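Local coordinates for epimerase domain-containing protein (Bacillus cereus HuA2-4, PDB 6ZLK) that interconverts UDP-glucuronic acid and UDP-galacturonic acid by NAD-dependent epimerisation at C4 of the sugar, at residues 109-114 against 161-166; 196-201 against 309-314. One frame throughout, in Å; residues are numbered along the deposited sequence.

Two helix-to-helix contacts, both late in their helices, illustrate how a Rossmann-type epimerase joins elements that are distant in sequence. From the N terminus, the chain first builds the strands and helices leading to helix 96-113. Contact 1 closes a loop of 46 residues, which includes strand 120-126, by bringing helix 148-167 alongside helix 96-113. Strand 171-180 and helix 189-198 follow, and contact 2 then closes a longer loop of 107 residues, joining the end of helix 189-198 to the C-terminal helix 299-313. The loops run in series, without nesting or crossing. The centres of contact 1 and contact 2 lie about 44 Å apart, on opposite sides of the chain's centre; contact 1 meets the second subunit, which does not touch contact 2.

Contact 1: residues 109-114 against 161-166; sequences LLEACK and HVYHKN
Tyr-163 spans the gap between helices 96-113 and 148-167, presenting a ring face to Leu-110 and its hydroxyl to Glu-111. With CG beside the backbone N (chi1 -79°), the ring extends from its own helix to the other one. Leu-110 lays CB over one face in a CH-pi contact, 3.9 Å from the Tyr-163 ring centroid and displaced toward the rim; its CD1 rests 3.9 Å from Tyr-163 CD1. At the far end Tyr-163 OH donates a short hydrogen bond to Glu-111 OE2, 2.5 Å away. The glutamate chain bends at chi2 (-80°) toward the phenol and sets OE2 at the ring edge, in its plane, while the carboxylate itself stands nearly perpendicular to the ring, at 84°. The phenol meets OE2 on its anti side. Lys-114 adds only its CD at the ring edge, 4.2 Å from Tyr-163 CE2.

The second subunit adds to the contact: Gly-92 N of that chain also bonds Glu-111 OE2, and Trp-91 of that chain meets the Tyr-163 ring edge-to-face. One carboxylate oxygen thus accepts from two chains, linking the helix pair to the dimer interface. Two donors on OE2 would be expected to favour the ionised carboxylate.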
ATOM      1  N   LEU A 109     -14.581  -4.357   3.519  1.00 15.33           N
ATOM      2  CA  LEU A 109     -15.216  -3.890   4.777  1.00 15.29           C
ATOM      3  C   LEU A 109     -15.558  -2.410   4.664  1.00 16.69           C
ATOM      4  O   LEU A 109     -16.684  -2.052   4.987  1.00 18.80           O
ATOM      5  CB  LEU A 109     -14.316  -4.143   5.969  1.00 17.72           C
ATOM      6  CG  LEU A 109     -14.209  -5.594   6.386  1.00 21.76           C
ATOM      7  CD1 LEU A 109     -13.121  -5.704   7.402  1.00 20.99           C
ATOM      8  CD2 LEU A 109     -15.528  -6.107   6.985  1.00 20.77           C
ATOM      9  N   LEU A 110     -14.626  -1.581   4.207  1.00 15.50           N
ATOM     10  CA  LEU A 110     -14.905  -0.140   4.146  1.00 16.55           C
ATOM     11  C   LEU A 110     -16.012   0.149   3.152  1.00 18.57           C
ATOM     12  O   LEU A 110     -16.835   1.023   3.456  1.00 17.56           O
ATOM     13  CB  LEU A 110     -13.657   0.622   3.773  1.00 16.11           C
ATOM     14  CG  LEU A 110     -12.590   0.580   4.853  1.00 16.21           C
ATOM     15  CD1 LEU A 110     -11.266   0.972   4.259  1.00 14.90           C
ATOM     16  CD2 LEU A 110     -13.013   1.434   6.021  1.00 15.73           C
ATOM     17  N   GLU A 111     -16.016  -0.514   1.992  1.00 16.63           N
ATOM     18  CA  GLU A 111     -17.114  -0.317   0.999  1.00 17.88           C
ATOM     19  C   GLU A 111     -18.448  -0.638   1.679  1.00 18.70           C
ATOM     20  O   GLU A 111     -19.436   0.075   1.470  1.00 19.95           O
ATOM     21  CB  GLU A 111     -16.892  -1.214  -0.214  1.00 18.72           C
ATOM     22  CG  GLU A 111     -15.873  -0.691  -1.216  1.00 19.66           C
ATOM     23  CD  GLU A 111     -16.407   0.375  -2.163  1.00 24.68           C
ATOM     24  OE1 GLU A 111     -17.619   0.381  -2.395  1.00 28.92           O
ATOM     25  OE2 GLU A 111     -15.599   1.169  -2.667  1.00 22.84           O
ATOM     26  N   ALA A 112     -18.507  -1.715   2.451  1.00 18.13           N
ATOM     27  CA  ALA A 112     -19.769  -2.173   3.060  1.00 19.12           C
ATOM     28  C   ALA A 112     -20.202  -1.155   4.107  1.00 20.68           C
ATOM     29  O   ALA A 112     -21.397  -0.962   4.331  1.00 23.50           O
ATOM     30  CB  ALA A 112     -19.584  -3.553   3.634  1.00 21.12           C
ATOM     31  N   CYS A 113     -19.246  -0.442   4.701  1.00 20.21           N
ATOM     32  CA  CYS A 113     -19.530   0.527   5.782  1.00 21.13           C
ATOM     33  C   CYS A 113     -20.049   1.867   5.234  1.00 22.11           C
ATOM     34  O   CYS A 113     -20.590   2.667   6.036  1.00 22.66           O
ATOM     35  CB  CYS A 113     -18.317   0.708   6.675  1.00 23.26           C
ATOM     36  SG  CYS A 113     -18.055  -0.762   7.703  1.00 27.29           S
ATOM     37  N   LYS A 114     -19.947   2.110   3.934  1.00 20.67           N
ATOM     38  CA  LYS A 114     -20.599   3.290   3.284  1.00 25.51           C
ATOM     39  C   LYS A 114     -22.122   3.252   3.524  1.00 29.74           C
ATOM     40  O   LYS A 114     -22.721   4.344   3.611  1.00 39.35           O
ATOM     41  CB  LYS A 114     -20.362   3.291   1.775  1.00 24.70           C
ATOM     42  CG  LYS A 114     -18.925   3.492   1.340  1.00 26.23           C
ATOM     43  CD  LYS A 114     -18.675   3.349  -0.170  1.00 27.88           C
ATOM     44  CE  LYS A 114     -19.385   4.387  -1.009  1.00 34.95           C
ATOM     45  NZ  LYS A 114     -19.447   3.973  -2.434  1.00 38.04           N
ATOM     46  N   HIS A 161      -8.031   5.970   5.275  1.00 15.14           N
ATOM     47  CA  HIS A 161      -8.079   7.429   5.053  1.00 16.59           C
ATOM     48  C   HIS A 161      -8.886   7.731   3.792  1.00 16.59           C
ATOM     49  O   HIS A 161      -9.577   8.771   3.788  1.00 17.96           O
ATOM     50  CB  HIS A 161      -6.691   8.013   4.948  1.00 16.13           C
ATOM     51  CG  HIS A 161      -5.950   7.940   6.233  1.00 18.48           C
ATOM     52  ND1 HIS A 161      -6.408   8.621   7.369  1.00 19.50           N
ATOM     53  CD2 HIS A 161      -4.803   7.325   6.571  1.00 19.95           C
ATOM     54  CE1 HIS A 161      -5.550   8.378   8.359  1.00 21.33           C
ATOM     55  NE2 HIS A 161      -4.555   7.622   7.883  1.00 20.08           N
ATOM     56  N   VAL A 162      -8.791   6.934   2.724  1.00 15.68           N
ATOM     57  CA  VAL A 162      -9.586   7.200   1.503  1.00 15.78           C
ATOM     58  C   VAL A 162     -11.065   7.173   1.835  1.00 17.47           C
ATOM     59  O   VAL A 162     -11.792   8.062   1.429  1.00 16.69           O
ATOM     60  CB  VAL A 162      -9.235   6.176   0.410  1.00 18.45           C
ATOM     61  CG1 VAL A 162     -10.270   6.157  -0.686  1.00 18.69           C
ATOM     62  CG2 VAL A 162      -7.804   6.439  -0.091  1.00 19.24           C
ATOM     63  N   TYR A 163     -11.525   6.212   2.612  1.00 15.55           N
ATOM     64  CA  TYR A 163     -12.966   6.045   2.849  1.00 16.82           C
ATOM     65  C   TYR A 163     -13.461   7.041   3.899  1.00 15.64           C
ATOM     66  O   TYR A 163     -14.620   7.466   3.815  1.00 17.49           O
ATOM     67  CB  TYR A 163     -13.250   4.583   3.158  1.00 16.28           C
ATOM     68  CG  TYR A 163     -13.280   3.765   1.903  1.00 15.74           C
ATOM     69  CD1 TYR A 163     -12.124   3.297   1.304  1.00 16.34           C
ATOM     70  CD2 TYR A 163     -14.488   3.463   1.288  1.00 17.44           C
ATOM     71  CE1 TYR A 163     -12.164   2.566   0.132  1.00 17.99           C
ATOM     72  CE2 TYR A 163     -14.548   2.701   0.135  1.00 16.61           C
ATOM     73  CZ  TYR A 163     -13.382   2.307  -0.480  1.00 17.21           C
ATOM     74  OH  TYR A 163     -13.317   1.552  -1.602  1.00 19.36           O
ATOM     75  N   HIS A 164     -12.606   7.473   4.811  1.00 16.71           N
ATOM     76  CA  HIS A 164     -12.932   8.514   5.813  1.00 15.09           C
ATOM     77  C   HIS A 164     -13.116   9.832   5.041  1.00 17.61           C
ATOM     78  O   HIS A 164     -14.157  10.498   5.208  1.00 18.09           O
ATOM     79  CB  HIS A 164     -11.818   8.580   6.857  1.00 17.41           C
ATOM     80  CG  HIS A 164     -11.987   9.724   7.789  1.00 17.19           C
ATOM     81  ND1 HIS A 164     -11.019  10.695   7.923  1.00 21.17           N
ATOM     82  CD2 HIS A 164     -13.034  10.126   8.539  1.00 20.78           C
ATOM     83  CE1 HIS A 164     -11.425  11.566   8.851  1.00 22.69           C
ATOM     84  NE2 HIS A 164     -12.658  11.271   9.218  1.00 20.53           N
ATOM     85  N   LYS A 165     -12.176  10.151   4.170  1.00 17.84           N
ATOM     86  CA  LYS A 165     -12.239  11.482   3.517  1.00 20.80           C
ATOM     87  C   LYS A 165     -13.363  11.542   2.515  1.00 21.26           C
ATOM     88  O   LYS A 165     -14.030  12.611   2.410  1.00 22.96           O
ATOM     89  CB  LYS A 165     -10.884  11.823   2.915  1.00 22.16           C
ATOM     90  CG  LYS A 165      -9.823  12.153   3.949  1.00 27.32           C
ATOM     91  CD  LYS A 165     -10.165  13.232   4.981  1.00 37.74           C
ATOM     92  CE  LYS A 165      -8.928  13.738   5.714  1.00 45.77           C
ATOM     93  NZ  LYS A 165      -9.244  14.822   6.680  1.00 49.18           N
ATOM     94  N   ASN A 166     -13.600  10.483   1.778  1.00 18.80           N
ATOM     95  CA  ASN A 166     -14.597  10.515   0.685  1.00 19.74           C
ATOM     96  C   ASN A 166     -16.004  10.247   1.222  1.00 22.11           C
ATOM     97  O   ASN A 166     -16.950  10.831   0.687  1.00 23.11           O
ATOM     98  CB  ASN A 166     -14.252   9.572  -0.453  1.00 18.43           C
ATOM     99  CG  ASN A 166     -13.099  10.142  -1.256  1.00 23.02           C
ATOM    100  OD1 ASN A 166     -13.305  11.091  -2.045  1.00 22.92           O
ATOM    101  ND2 ASN A 166     -11.892   9.637  -1.023  1.00 20.51           N
TER

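Contact 2: residues 196-201 against 309-314; sequences QMLEDK and YIKQLY
Leu-198 and Lys-311 are the pair whose CA atoms come nearest, 7.1 Å apart, where the last turns of helices 189-198 and 299-313 come together. Leu-198 carries the contact from its side and divides its two methyls between different parts of the partner helix. CD1 presses on the backbone, 3.6 Å from Lys-311 CA, and also touches Ile-310 CG2 at 3.8 Å. CD2 meets the end of the lysine, 3.8 Å from Lys-311 NZ, in a van der Waals contact. The lysine starts with CG anti to the backbone N (chi1 180°) and stays extended until chi4 (77°), where it bends to bring NZ to that methyl; the two side chains cross at about a right angle. Ile-310 offers just its CG2 branch to Leu-198, and meets His-191 and Ile-194 earlier on helix 189-198.

Just past Leu-198, Asp-200 takes positive phi (60°), Lys-201 N bonds Gln-196 O and Asp-200 N bonds Met-197 O. Helix 189-198 thus ends in a Schellman motif, with Leu-198 just before it packing on the C-terminal helix, in the smaller, substrate-binding part of this extended short-chain dehydrogenase fold; the side chain of Ile-310 is about 12 Å from the bound UDP-sugar.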
ATOM      1  N   GLN A 196      11.323 -23.460  23.138  1.00 18.35           N
ATOM      2  CA  GLN A 196      12.684 -24.024  22.999  1.00 18.76           C
ATOM      3  C   GLN A 196      13.284 -24.162  24.393  1.00 22.03           C
ATOM      4  O   GLN A 196      13.907 -25.215  24.639  1.00 20.57           O
ATOM      5  CB  GLN A 196      13.526 -23.155  22.058  1.00 19.53           C
ATOM      6  CG  GLN A 196      13.043 -23.197  20.629  1.00 18.95           C
ATOM      7  CD  GLN A 196      13.484 -21.982  19.829  1.00 17.65           C
ATOM      8  OE1 GLN A 196      14.117 -21.063  20.370  1.00 17.06           O
ATOM      9  NE2 GLN A 196      13.104 -21.967  18.566  1.00 20.52           N
ATOM     10  N   MET A 197      13.186 -23.148  25.258  1.00 19.67           N
ATOM     11  CA  MET A 197      13.800 -23.207  26.604  1.00 22.40           C
ATOM     12  C   MET A 197      13.194 -24.363  27.395  1.00 23.24           C
ATOM     13  O   MET A 197      13.996 -25.114  28.028  1.00 23.53           O
ATOM     14  CB  MET A 197      13.581 -21.898  27.346  1.00 21.83           C
ATOM     15  CG  MET A 197      14.307 -21.829  28.663  1.00 26.77           C
ATOM     16  SD  MET A 197      14.325 -20.149  29.325  1.00 31.02           S
ATOM     17  CE  MET A 197      15.127 -19.216  28.021  1.00 31.81           C
ATOM     18  N   LEU A 198      11.882 -24.590  27.298  1.00 22.53           N
ATOM     19  CA  LEU A 198      11.203 -25.643  28.097  1.00 23.45           C
ATOM     20  C   LEU A 198      11.633 -27.020  27.605  1.00 26.42           C
ATOM     21  O   LEU A 198      11.688 -27.966  28.437  1.00 28.71           O
ATOM     22  CB  LEU A 198       9.688 -25.481  27.978  1.00 24.96           C
ATOM     23  CG  LEU A 198       9.129 -24.377  28.844  1.00 25.33           C
ATOM     24  CD1 LEU A 198       7.727 -24.031  28.377  1.00 26.52           C
ATOM     25  CD2 LEU A 198       9.159 -24.777  30.300  1.00 29.21           C
ATOM     26  N   GLU A 199      11.952 -27.126  26.335  1.00 24.48           N
ATOM     27  CA  GLU A 199      12.311 -28.390  25.648  1.00 27.72           C
ATOM     28  C   GLU A 199      13.824 -28.630  25.712  1.00 25.88           C
ATOM     29  O   GLU A 199      14.281 -29.644  25.151  1.00 27.48           O
ATOM     30  CB  GLU A 199      11.759 -28.347  24.228  1.00 29.05           C
ATOM     31  CG  GLU A 199      10.255 -28.485  24.197  1.00 37.08           C
ATOM     32  CD  GLU A 199       9.633 -28.316  22.820  1.00 42.15           C
ATOM     33  OE1 GLU A 199      10.392 -28.049  21.856  1.00 51.67           O
ATOM     34  OE2 GLU A 199       8.388 -28.435  22.716  1.00 47.97           O
ATOM     35  N   ASP A 200      14.596 -27.722  26.315  1.00 25.00           N
ATOM     36  CA  ASP A 200      16.073 -27.860  26.394  1.00 27.13           C
ATOM     37  C   ASP A 200      16.623 -27.903  24.969  1.00 30.40           C
ATOM     38  O   ASP A 200      17.543 -28.663  24.729  1.00 28.31           O
ATOM     39  CB  ASP A 200      16.424 -29.123  27.199  1.00 30.38           C
ATOM     40  CG  ASP A 200      15.653 -29.175  28.502  1.00 37.27           C
ATOM     41  OD1 ASP A 200      15.689 -28.141  29.230  1.00 41.28           O
ATOM     42  OD2 ASP A 200      15.000 -30.242  28.785  1.00 40.32           O
ATOM     43  N   LYS A 201      16.027 -27.143  24.045  1.00 25.55           N
ATOM     44  CA  LYS A 201      16.508 -27.002  22.657  1.00 26.86           C
ATOM     45  C   LYS A 201      17.226 -25.667  22.540  1.00 26.39           C
ATOM     46  O   LYS A 201      16.989 -24.763  23.326  1.00 23.62           O
ATOM     47  CB  LYS A 201      15.363 -27.086  21.662  1.00 30.61           C
ATOM     48  CG  LYS A 201      14.731 -28.469  21.559  1.00 38.19           C
ATOM     49  CD  LYS A 201      13.554 -28.473  20.617  1.00 46.33           C
ATOM     50  CE  LYS A 201      13.868 -27.802  19.297  1.00 53.26           C
ATOM     51  NZ  LYS A 201      12.830 -28.089  18.282  1.00 61.19           N
ATOM     52  N   TYR A 309       1.744 -19.975  30.519  1.00 17.25           N
ATOM     53  CA  TYR A 309       0.804 -20.344  29.447  1.00 16.77           C
ATOM     54  C   TYR A 309       1.463 -21.364  28.518  1.00 16.64           C
ATOM     55  O   TYR A 309       0.858 -22.394  28.199  1.00 18.10           O
ATOM     56  CB  TYR A 309       0.416 -19.080  28.665  1.00 17.61           C
ATOM     57  CG  TYR A 309      -0.235 -19.417  27.357  1.00 18.54           C
ATOM     58  CD1 TYR A 309      -1.573 -19.804  27.282  1.00 22.48           C
ATOM     59  CD2 TYR A 309       0.508 -19.419  26.195  1.00 19.50           C
ATOM     60  CE1 TYR A 309      -2.145 -20.167  26.074  1.00 22.43           C
ATOM     61  CE2 TYR A 309      -0.037 -19.824  24.985  1.00 23.09           C
ATOM     62  CZ  TYR A 309      -1.359 -20.203  24.933  1.00 22.04           C
ATOM     63  OH  TYR A 309      -1.852 -20.560  23.712  1.00 27.99           O
ATOM     64  N   ILE A 310       2.737 -21.156  28.156  1.00 17.62           N
ATOM     65  CA  ILE A 310       3.443 -22.044  27.172  1.00 16.93           C
ATOM     66  C   ILE A 310       3.729 -23.376  27.889  1.00 17.88           C
ATOM     67  O   ILE A 310       3.590 -24.438  27.261  1.00 20.59           O
ATOM     68  CB  ILE A 310       4.736 -21.376  26.661  1.00 16.99           C
ATOM     69  CG1 ILE A 310       4.491 -20.062  25.890  1.00 18.90           C
ATOM     70  CG2 ILE A 310       5.518 -22.336  25.795  1.00 18.01           C
ATOM     71  CD1 ILE A 310       3.711 -20.194  24.628  1.00 21.46           C
ATOM     72  N   LYS A 311       4.133 -23.317  29.138  1.00 19.63           N
ATOM     73  CA  LYS A 311       4.472 -24.539  29.905  1.00 21.41           C
ATOM     74  C   LYS A 311       3.236 -25.439  29.883  1.00 22.28           C
ATOM     75  O   LYS A 311       3.365 -26.670  29.671  1.00 24.26           O
ATOM     76  CB  LYS A 311       4.922 -24.194  31.320  1.00 23.43           C
ATOM     77  CG  LYS A 311       5.284 -25.407  32.179  1.00 28.90           C
ATOM     78  CD  LYS A 311       5.867 -24.989  33.512  1.00 35.39           C
ATOM     79  CE  LYS A 311       6.624 -26.106  34.203  1.00 45.27           C
ATOM     80  NZ  LYS A 311       7.965 -26.295  33.595  1.00 52.37           N
ATOM     81  N   GLN A 312       2.071 -24.860  30.142  1.00 20.73           N
ATOM     82  CA  GLN A 312       0.787 -25.613  30.152  1.00 22.54           C
ATOM     83  C   GLN A 312       0.413 -26.078  28.749  1.00 22.98           C
ATOM     84  O   GLN A 312      -0.106 -27.224  28.586  1.00 24.85           O
ATOM     85  CB  GLN A 312      -0.288 -24.730  30.787  1.00 25.02           C
ATOM     86  CG  GLN A 312      -1.653 -25.390  30.835  1.00 31.92           C
ATOM     87  CD  GLN A 312      -2.597 -24.521  31.625  1.00 35.98           C
ATOM     88  OE1 GLN A 312      -3.026 -24.880  32.712  1.00 42.75           O
ATOM     89  NE2 GLN A 312      -2.897 -23.355  31.078  1.00 35.27           N
ATOM     90  N   LEU A 313       0.589 -25.243  27.728  1.00 24.07           N
ATOM     91  CA  LEU A 313       0.245 -25.609  26.329  1.00 24.53           C
ATOM     92  C   LEU A 313       1.020 -26.848  25.860  1.00 24.38           C
ATOM     93  O   LEU A 313       0.403 -27.680  25.173  1.00 29.95           O
ATOM     94  CB  LEU A 313       0.523 -24.405  25.428  1.00 26.33           C
ATOM     95  CG  LEU A 313       0.162 -24.563  23.952  1.00 27.65           C
ATOM     96  CD1 LEU A 313      -1.324 -24.817  23.775  1.00 28.44           C
ATOM     97  CD2 LEU A 313       0.575 -23.314  23.200  1.00 26.82           C
ATOM     98  N   TYR A 314       2.276 -27.041  26.238  1.00 27.22           N
ATOM     99  CA  TYR A 314       3.108 -28.141  25.684  1.00 24.66           C
ATOM    100  C   TYR A 314       3.326 -29.226  26.744  1.00 29.24           C
ATOM    101  O   TYR A 314       4.144 -30.104  26.468  1.00 30.18           O
ATOM    102  CB  TYR A 314       4.397 -27.592  25.075  1.00 28.40           C
ATOM    103  CG  TYR A 314       4.117 -26.656  23.922  1.00 28.09           C
ATOM    104  CD1 TYR A 314       3.500 -27.122  22.770  1.00 26.27           C
ATOM    105  CD2 TYR A 314       4.415 -25.304  24.001  1.00 25.84           C
ATOM    106  CE1 TYR A 314       3.208 -26.281  21.715  1.00 27.51           C
ATOM    107  CE2 TYR A 314       4.114 -24.439  22.955  1.00 25.75           C
ATOM    108  CZ  TYR A 314       3.548 -24.942  21.796  1.00 25.02           C
ATOM    109  OH  TYR A 314       3.230 -24.154  20.730  1.00 24.46           O
TER